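Hypothetical protein APC35681 (Geobacillus stearothermophilus, PDB 1RFZ) is of unknown function but belongs to the phosphatidylglycerophosphatase A family, and so may dephosphorylate phosphatidylglycerophosphate. Local coordinates at residues A[12-16]-A[64-68]; A[29-33]-A[127-131]; A[73-78]-A[140-145]. All blocks are in the same frame, centred on the assembly; numbering follows the deposited sequence.

Interaction 1 of 3, residues A[12-16]-A[64-68]; sequences LEQTA and QNAIL
Gln64 reaches from helix 61-76 to the backbone at Leu12 and Glu13, and its amide supplies the polar half of the contact. The side chain bends at chi2 (130°), laying CD beside the peptide that joins the two residues, with Gln64 CD 3.6 Å from Glu13 N. No hydrogen bond crosses directly. Instead a water links the segments, accepting from Leu12 N at 2.6 Å and donating to Gln64 OE1 at 3.1 Å. The other end of the amide points NE2 at the aliphatic stem of Glu13 and gives its hydrogen bond to the carbonyl of Ile58. The amide plane runs nearly parallel to that of the Glu13 carboxylate, 7° apart, but the two are offset; that acid has its salt bridge with Arg17.

This is a close approach between two helices of an all-helical fold, and a small residue probably helps to allow it: Ala16 and Gln64 have CA atoms only 5.9 Å apart, the shortest such separation between the segments.

The apolar half gathers round that alanine. Ala16 CB rests on the stem of Gln64, 3.9 Å from CG, while Leu68 CD2 comes alongside to 3.8 Å from Ala16 CA. Ile67 adds its CG2 branch, 4.3 Å from Ala16 CB, and Thr15 lays its methyl across Leu68 at about a right angle. Leu12 also touches Asn65, with CD1 close to the amide oxygen. A second subunit packs against this part of the contact, its Pro85 against Leu12 and Thr15, its Leu86 against Leu68 and its Tyr97 against Asn65.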
loop_
_atom_site.group_PDB
_atom_site.type_symbol
_atom_site.label_atom_id
_atom_site.label_comp_id
_atom_site.label_asym_id
_atom_site.label_seq_id
_atom_site.Cartn_x
_atom_site.Cartn_y
_atom_site.Cartn_z
ATOM N N LEU A 12 15.062 7.520 -18.227
ATOM C CA LEU A 12 13.622 7.522 -18.398
ATOM C C LEU A 12 12.960 8.872 -18.185
ATOM O O LEU A 12 11.880 9.108 -18.717
ATOM C CB LEU A 12 12.984 6.511 -17.447
ATOM C CG LEU A 12 13.538 5.081 -17.427
ATOM C CD1 LEU A 12 12.637 4.260 -16.531
ATOM C CD2 LEU A 12 13.599 4.473 -18.833
ATOM N N GLU A 13 13.591 9.762 -17.421
ATOM C CA GLU A 13 12.983 11.061 -17.149
ATOM C C GLU A 13 12.613 11.874 -18.381
ATOM O O GLU A 13 11.473 12.318 -18.506
ATOM C CB GLU A 13 13.864 11.911 -16.247
ATOM C CG GLU A 13 13.056 12.989 -15.543
ATOM C CD GLU A 13 13.902 13.939 -14.725
ATOM O OE1 GLU A 13 14.891 13.474 -14.112
ATOM O OE2 GLU A 13 13.561 15.146 -14.689
ATOM N N GLN A 14 13.548 12.079 -19.301
ATOM C CA GLN A 14 13.228 12.863 -20.490
ATOM C C GLN A 14 12.035 12.314 -21.266
ATOM O O GLN A 14 11.107 13.050 -21.601
ATOM C CB GLN A 14 14.431 12.941 -21.423
ATOM C CG GLN A 14 14.110 13.570 -22.763
ATOM C CD GLN A 14 15.322 13.622 -23.662
ATOM O OE1 GLN A 14 16.296 14.316 -23.366
ATOM N NE2 GLN A 14 15.279 12.879 -24.760
ATOM N N THR A 15 12.071 11.017 -21.556
ATOM C CA THR A 15 10.997 10.368 -22.300
ATOM C C THR A 15 9.657 10.459 -21.578
ATOM O O THR A 15 8.618 10.647 -22.205
ATOM C CB THR A 15 11.340 8.892 -22.563
ATOM O OG1 THR A 15 12.457 8.821 -23.459
ATOM C CG2 THR A 15 10.154 8.162 -23.170
ATOM N N ALA A 16 9.685 10.329 -20.259
ATOM C CA ALA A 16 8.467 10.405 -19.476
ATOM C C ALA A 16 7.902 11.816 -19.540
ATOM O O ALA A 16 6.682 12.011 -19.499
ATOM C CB ALA A 16 8.749 10.019 -18.061
ATOM N N GLN A 64 8.557 7.357 -13.066
ATOM C CA GLN A 64 8.726 7.276 -14.506
ATOM C C GLN A 64 8.103 5.948 -14.858
ATOM O O GLN A 64 7.209 5.864 -15.696
ATOM C CB GLN A 64 10.214 7.250 -14.882
ATOM C CG GLN A 64 10.887 8.603 -15.085
ATOM C CD GLN A 64 12.191 8.734 -14.299
ATOM O OE1 GLN A 64 12.947 7.763 -14.154
ATOM N NE2 GLN A 64 12.462 9.943 -13.797
ATOM N N ASN A 65 8.595 4.912 -14.194
ATOM C CA ASN A 65 8.107 3.566 -14.412
ATOM C C ASN A 65 6.590 3.579 -14.437
ATOM O O ASN A 65 5.955 2.838 -15.206
ATOM C CB ASN A 65 8.605 2.632 -13.303
ATOM C CG ASN A 65 10.032 2.195 -13.519
ATOM O OD1 ASN A 65 10.609 2.453 -14.574
ATOM N ND2 ASN A 65 10.608 1.515 -12.535
ATOM N N ALA A 66 6.008 4.435 -13.599
ATOM C CA ALA A 66 4.563 4.547 -13.519
ATOM C C ALA A 66 4.056 5.323 -14.722
ATOM O O ALA A 66 3.217 4.833 -15.469
ATOM C CB ALA A 66 4.167 5.245 -12.234
ATOM N N ILE A 67 4.583 6.528 -14.916
ATOM C CA ILE A 67 4.165 7.363 -16.026
ATOM C C ILE A 67 4.279 6.654 -17.367
ATOM O O ILE A 67 3.401 6.805 -18.211
ATOM C CB ILE A 67 4.991 8.667 -16.121
ATOM C CG1 ILE A 67 4.867 9.468 -14.834
ATOM C CG2 ILE A 67 4.513 9.508 -17.322
ATOM C CD1 ILE A 67 5.488 10.833 -14.955
ATOM N N LEU A 68 5.349 5.895 -17.586
ATOM C CA LEU A 68 5.487 5.210 -18.872
ATOM C C LEU A 68 4.398 4.166 -19.070
ATOM O O LEU A 68 3.606 4.275 -20.010
ATOM C CB LEU A 68 6.877 4.564 -19.032
ATOM C CG LEU A 68 8.075 5.523 -19.175
ATOM C CD1 LEU A 68 9.252 4.771 -19.749
ATOM C CD2 LEU A 68 7.730 6.692 -20.085
HETATM O O HOH W 1 15.611 7.245 -15.695
#

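Interaction 2 of 3, residues A[29-33]-A[127-131]; sequences KIAEL and PGILQ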
loop_
_atom_site.group_PDB
_atom_site.type_symbol
_atom_site.label_atom_id
_atom_site.label_comp_id
_atom_site.label_asym_id
_atom_site.label_seq_id
_atom_site.Cartn_x
_atom_site.Cartn_y
_atom_site.Cartn_z
ATOM N N LYS A 29 0.870 22.714 -15.543
ATOM C CA LYS A 29 -0.542 22.538 -15.229
ATOM C C LYS A 29 -0.696 21.586 -14.038
ATOM O O LYS A 29 -1.699 21.631 -13.308
ATOM C CB LYS A 29 -1.308 22.043 -16.461
ATOM C CG LYS A 29 -1.498 23.149 -17.507
ATOM C CD LYS A 29 -2.300 22.705 -18.724
ATOM C CE LYS A 29 -1.530 21.725 -19.593
ATOM N NZ LYS A 29 -2.258 21.465 -20.872
ATOM N N ILE A 30 0.318 20.740 -13.841
ATOM C CA ILE A 30 0.364 19.814 -12.718
ATOM C C ILE A 30 0.682 20.688 -11.507
ATOM O O ILE A 30 0.030 20.593 -10.463
ATOM C CB ILE A 30 1.484 18.792 -12.877
ATOM C CG1 ILE A 30 1.291 17.997 -14.164
ATOM C CG2 ILE A 30 1.478 17.834 -11.684
ATOM C CD1 ILE A 30 2.244 16.804 -14.268
ATOM N N ALA A 31 1.692 21.540 -11.660
ATOM C CA ALA A 31 2.082 22.451 -10.595
ATOM C C ALA A 31 0.885 23.349 -10.317
ATOM O O ALA A 31 0.732 23.885 -9.215
ATOM C CB ALA A 31 3.294 23.292 -11.021
ATOM N N GLU A 32 0.029 23.516 -11.318
ATOM C CA GLU A 32 -1.151 24.341 -11.128
ATOM C C GLU A 32 -2.039 23.630 -10.113
ATOM O O GLU A 32 -2.694 24.267 -9.291
ATOM C CB GLU A 32 -1.873 24.560 -12.463
ATOM C CG GLU A 32 -1.103 25.489 -13.401
ATOM C CD GLU A 32 -1.856 25.827 -14.677
ATOM O OE1 GLU A 32 -2.963 26.401 -14.585
ATOM O OE2 GLU A 32 -1.338 25.526 -15.774
ATOM N N LEU A 33 -2.023 22.302 -10.159
ATOM C CA LEU A 33 -2.795 21.480 -9.239
ATOM C C LEU A 33 -2.193 21.560 -7.842
ATOM O O LEU A 33 -2.910 21.479 -6.847
ATOM C CB LEU A 33 -2.785 20.031 -9.704
ATOM C CG LEU A 33 -3.475 19.737 -11.033
ATOM C CD1 LEU A 33 -3.300 18.267 -11.398
ATOM C CD2 LEU A 33 -4.947 20.091 -10.916
ATOM N N PRO A 127 -9.977 19.292 -10.672
ATOM C CA PRO A 127 -9.681 20.655 -11.124
ATOM C C PRO A 127 -8.568 20.699 -12.189
ATOM O O PRO A 127 -7.826 19.723 -12.358
ATOM C CB PRO A 127 -9.291 21.356 -9.832
ATOM C CG PRO A 127 -8.605 20.279 -9.076
ATOM C CD PRO A 127 -9.496 19.088 -9.292
ATOM N N GLY A 128 -8.485 21.820 -12.920
ATOM C CA GLY A 128 -7.475 22.007 -13.956
ATOM C C GLY A 128 -7.461 20.989 -15.084
ATOM O O GLY A 128 -8.520 20.535 -15.539
ATOM N N ILE A 129 -6.262 20.629 -15.543
ATOM C CA ILE A 129 -6.125 19.664 -16.630
ATOM C C ILE A 129 -7.006 18.443 -16.441
ATOM O O ILE A 129 -7.620 17.960 -17.390
ATOM C CB ILE A 129 -4.689 19.156 -16.778
ATOM C CG1 ILE A 129 -3.845 19.650 -15.608
ATOM C CG2 ILE A 129 -4.136 19.569 -18.121
ATOM C CD1 ILE A 129 -2.464 19.023 -15.550
ATOM N N LEU A 130 -7.051 17.941 -15.211
ATOM C CA LEU A 130 -7.847 16.761 -14.896
ATOM C C LEU A 130 -9.185 16.863 -15.608
ATOM O O LEU A 130 -9.712 15.873 -16.135
ATOM C CB LEU A 130 -8.023 16.649 -13.377
ATOM C CG LEU A 130 -6.683 16.380 -12.655
ATOM C CD1 LEU A 130 -6.845 16.450 -11.133
ATOM C CD2 LEU A 130 -6.141 15.007 -13.095
ATOM N N GLN A 131 -9.707 18.086 -15.641
ATOM C CA GLN A 131 -10.964 18.376 -16.311
ATOM C C GLN A 131 -10.891 17.859 -17.746
ATOM O O GLN A 131 -11.777 17.143 -18.214
ATOM C CB GLN A 131 -11.203 19.883 -16.327
ATOM C CG GLN A 131 -12.421 20.299 -17.124
ATOM C CD GLN A 131 -13.715 19.850 -16.479
ATOM O OE1 GLN A 131 -14.794 19.998 -17.059
ATOM N NE2 GLN A 131 -13.619 19.308 -15.266
#
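Lys29 NZ passes beside Ile129, 3.8 Å from CG2, on its way to a hydrogen bond with the carbonyl oxygen of Gly24. No hydrogen bond joins the two segments, so the lysine contributes through its methylenes. CD lies alongside the same methyl, and a bend at chi3 (-70°) keeps CE there too, each 3.7 Å from Ile129 CG2. At the root of the chain, Lys29 CB meets the other branch of the isoleucine, near CG1 and CD1. The branched side chain is thus lined along both arms by one lysine, whose polar tip is satisfied by Gly24, just before helix 27-38.

Ile129 CD1 reaches further over the helix, to 4.1 Å from Ile30 CG1 and 4.3 Å from Leu33 CD1. An alanine at Ile129 would lose both arms and is likely to leave the Lys29 methylenes without the surface they rest on and open a gap beside Ile30 and Leu33.

Leu33 also meets Leu130 and Pro127: CD1 lies 4.0 Å from Leu130 CD1, and CD2 turns to the ring of Pro127, 4.1 Å from CG, and to that residue's carbonyl. Gly128 follows with a positive phi of 58°, a conformation glycine adopts easily, and the chain turns there into helix 129-134. The contact therefore illustrates how the first residues of a short helix, with the turn before it, can dock on the flank of another.

Helix 145-163 packs against both segments, Val149 touching Leu33 and Ile129 while Ile152 meets Ile30; helix 47-58 covers Ile30 and Ala31 through Val54.

Interaction 3 of 3, residues A[73-78]-A[140-145]; sequences LDKLAE and KCNTFL
Asp74 sends its carboxylate from helix 61-76 to the backbone amides of Phe144 and Leu145. The firm bond is from Leu145 N to Asp74 OD2, 2.8 Å long with an N-H...O angle of 160°, meeting the oxygen nearly along its C-O axis. Phe144 N is shared between the two oxygens, weakly in both cases, at 3.0 Å from Asp74 OD2 and 3.3 Å from Asp74 OD1. Thr143 N is also near OD1, but its angle is poor for a bond.

A second carboxylate, that of Glu78, serves an amide earlier in the loop. Its extended chain, with CG anti to the backbone N (chi1 -178°), carries Glu78 OE1 to Cys141 N at 3.1 Å; the amide comes to the anti side, 28° out of the carboxylate plane. The same oxygen holds a salt bridge to Arg23.

Helix 145-163 begins at Leu145, and amides at such a start lack carbonyls from a preceding turn; here an acid of a distant helix supplies the acceptor for Leu145 N. The two carboxylates thus bind the loop at two places, Cys141 and Phe144-Leu145. Between them, other polar side-chain groups look elsewhere: Asn142 ND2 bonds Leu133 O and Thr143 OG1 bonds Ile90 O.

Apolar groups fill in around these bonds. Cys141 CB lies 4.0 Å from Glu78 CB, and its SG faces Ala77 CB. Leu73 crosses the Phe144 ring obliquely, with CB 3.6 Å from Phe144 CE1 and CD1 near CZ. Asp74 OD2 stands at the edge of that ring, near its plane, while Leu73 also packs on Leu73 of a second subunit.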
loop_
_atom_site.group_PDB
_atom_site.type_symbol
_atom_site.label_atom_id
_atom_site.label_comp_id
_atom_site.label_asym_id
_atom_site.label_seq_id
_atom_site.Cartn_x
_atom_site.Cartn_y
_atom_site.Cartn_z
ATOM N N LEU A 73 -0.565 1.930 -21.971
ATOM C CA LEU A 73 -1.873 1.296 -22.065
ATOM C C LEU A 73 -2.909 2.313 -22.551
ATOM O O LEU A 73 -3.739 2.004 -23.409
ATOM C CB LEU A 73 -2.269 0.738 -20.695
ATOM C CG LEU A 73 -1.242 -0.217 -20.061
ATOM C CD1 LEU A 73 -1.565 -0.398 -18.582
ATOM C CD2 LEU A 73 -1.222 -1.563 -20.797
ATOM N N ASP A 74 -2.855 3.525 -22.007
ATOM C CA ASP A 74 -3.791 4.572 -22.405
ATOM C C ASP A 74 -3.837 4.689 -23.920
ATOM O O ASP A 74 -4.898 4.928 -24.491
ATOM C CB ASP A 74 -3.396 5.930 -21.808
ATOM C CG ASP A 74 -4.256 6.320 -20.612
ATOM O OD1 ASP A 74 -5.495 6.193 -20.704
ATOM O OD2 ASP A 74 -3.695 6.767 -19.586
ATOM N N LYS A 75 -2.681 4.518 -24.567
ATOM C CA LYS A 75 -2.588 4.610 -26.024
ATOM C C LYS A 75 -3.133 3.386 -26.752
ATOM O O LYS A 75 -3.989 3.518 -27.618
ATOM C CB LYS A 75 -1.140 4.855 -26.454
ATOM C CG LYS A 75 -0.726 6.320 -26.490
ATOM C CD LYS A 75 0.693 6.465 -27.033
ATOM C CE LYS A 75 1.164 7.919 -27.052
ATOM N NZ LYS A 75 2.603 8.053 -27.459
ATOM N N LEU A 76 -2.634 2.203 -26.413
ATOM C CA LEU A 76 -3.112 0.982 -27.057
ATOM C C LEU A 76 -4.626 0.884 -26.976
ATOM O O LEU A 76 -5.275 0.404 -27.906
ATOM C CB LEU A 76 -2.512 -0.267 -26.407
ATOM C CG LEU A 76 -1.051 -0.582 -26.691
ATOM C CD1 LEU A 76 -0.203 -0.184 -25.496
ATOM C CD2 LEU A 76 -0.913 -2.069 -26.967
ATOM N N ALA A 77 -5.187 1.320 -25.855
ATOM C CA ALA A 77 -6.632 1.283 -25.671
ATOM C C ALA A 77 -7.283 2.365 -26.538
ATOM O O ALA A 77 -8.471 2.298 -26.847
ATOM C CB ALA A 77 -6.979 1.496 -24.194
ATOM N N GLU A 78 -6.492 3.358 -26.931
ATOM C CA GLU A 78 -6.982 4.448 -27.767
ATOM C C GLU A 78 -6.869 4.042 -29.231
ATOM O O GLU A 78 -7.640 4.507 -30.072
ATOM C CB GLU A 78 -6.167 5.717 -27.514
ATOM C CG GLU A 78 -6.630 6.924 -28.304
ATOM C CD GLU A 78 -5.798 8.158 -28.005
ATOM O OE1 GLU A 78 -5.827 8.633 -26.851
ATOM O OE2 GLU A 78 -5.109 8.649 -28.927
ATOM N N LYS A 140 -9.899 11.298 -26.855
ATOM C CA LYS A 140 -8.677 10.731 -26.293
ATOM C C LYS A 140 -8.950 9.914 -25.021
ATOM O O LYS A 140 -9.743 10.322 -24.175
ATOM C CB LYS A 140 -7.678 11.849 -25.975
ATOM C CG LYS A 140 -6.785 12.281 -27.128
ATOM C CD LYS A 140 -5.743 13.275 -26.613
ATOM C CE LYS A 140 -4.678 13.643 -27.649
ATOM N NZ LYS A 140 -3.688 14.627 -27.089
ATOM N N CYS A 141 -8.281 8.764 -24.905
ATOM C CA CYS A 141 -8.410 7.871 -23.747
ATOM C C CYS A 141 -7.374 8.217 -22.673
ATOM O O CYS A 141 -6.168 8.057 -22.886
ATOM C CB CYS A 141 -8.215 6.417 -24.176
ATOM S SG CYS A 141 -8.155 5.260 -22.794
ATOM N N ASN A 142 -7.854 8.677 -21.519
ATOM C CA ASN A 142 -6.983 9.073 -20.418
ATOM C C ASN A 142 -7.238 8.290 -19.131
ATOM O O ASN A 142 -7.098 8.825 -18.031
ATOM C CB ASN A 142 -7.144 10.570 -20.156
ATOM C CG ASN A 142 -6.787 11.413 -21.368
ATOM O OD1 ASN A 142 -5.694 11.292 -21.918
ATOM N ND2 ASN A 142 -7.707 12.278 -21.785
ATOM N N THR A 143 -7.598 7.020 -19.276
ATOM C CA THR A 143 -7.872 6.155 -18.135
ATOM C C THR A 143 -6.821 6.256 -17.025
ATOM O O THR A 143 -7.143 6.550 -15.871
ATOM C CB THR A 143 -7.979 4.681 -18.582
ATOM O OG1 THR A 143 -9.201 4.495 -19.304
ATOM C CG2 THR A 143 -7.946 3.741 -17.380
ATOM N N PHE A 144 -5.566 6.006 -17.374
ATOM C CA PHE A 144 -4.498 6.063 -16.398
ATOM C C PHE A 144 -3.975 7.454 -16.110
ATOM O O PHE A 144 -3.841 7.847 -14.948
ATOM C CB PHE A 144 -3.326 5.219 -16.854
ATOM C CG PHE A 144 -3.602 3.761 -16.857
ATOM C CD1 PHE A 144 -4.223 3.163 -17.949
ATOM C CD2 PHE A 144 -3.179 2.967 -15.794
ATOM C CE1 PHE A 144 -4.412 1.769 -17.988
ATOM C CE2 PHE A 144 -3.358 1.581 -15.814
ATOM C CZ PHE A 144 -3.975 0.972 -16.915
ATOM N N LEU A 145 -3.677 8.193 -17.175
ATOM C CA LEU A 145 -3.103 9.520 -17.034
ATOM C C LEU A 145 -3.762 10.523 -16.092
ATOM O O LEU A 145 -3.056 11.191 -15.333
ATOM C CB LEU A 145 -2.917 10.186 -18.402
ATOM C CG LEU A 145 -2.089 11.476 -18.237
ATOM C CD1 LEU A 145 -0.700 11.110 -17.698
ATOM C CD2 LEU A 145 -1.981 12.242 -19.552
#

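In the fold
Helix 61-76 ties interactions 1 and 3 together, its earlier part meeting helix 13-22 and its end meeting the loop before helix 145-163; their centres are 16 Å apart, and both contacts touch the second subunit. Interaction 2 lies on the other side of the chain's centre from interaction 1, 19 Å away between centres, and no other subunit reaches it. It crosses interaction 3 along the sequence, with nearest atoms about 5 Å apart, and both border helix 145-163. No active site is established here. A bound sulfate, probably from the crystallisation liquor, lies about 6 Å from the Gln64 side chain of interaction 1.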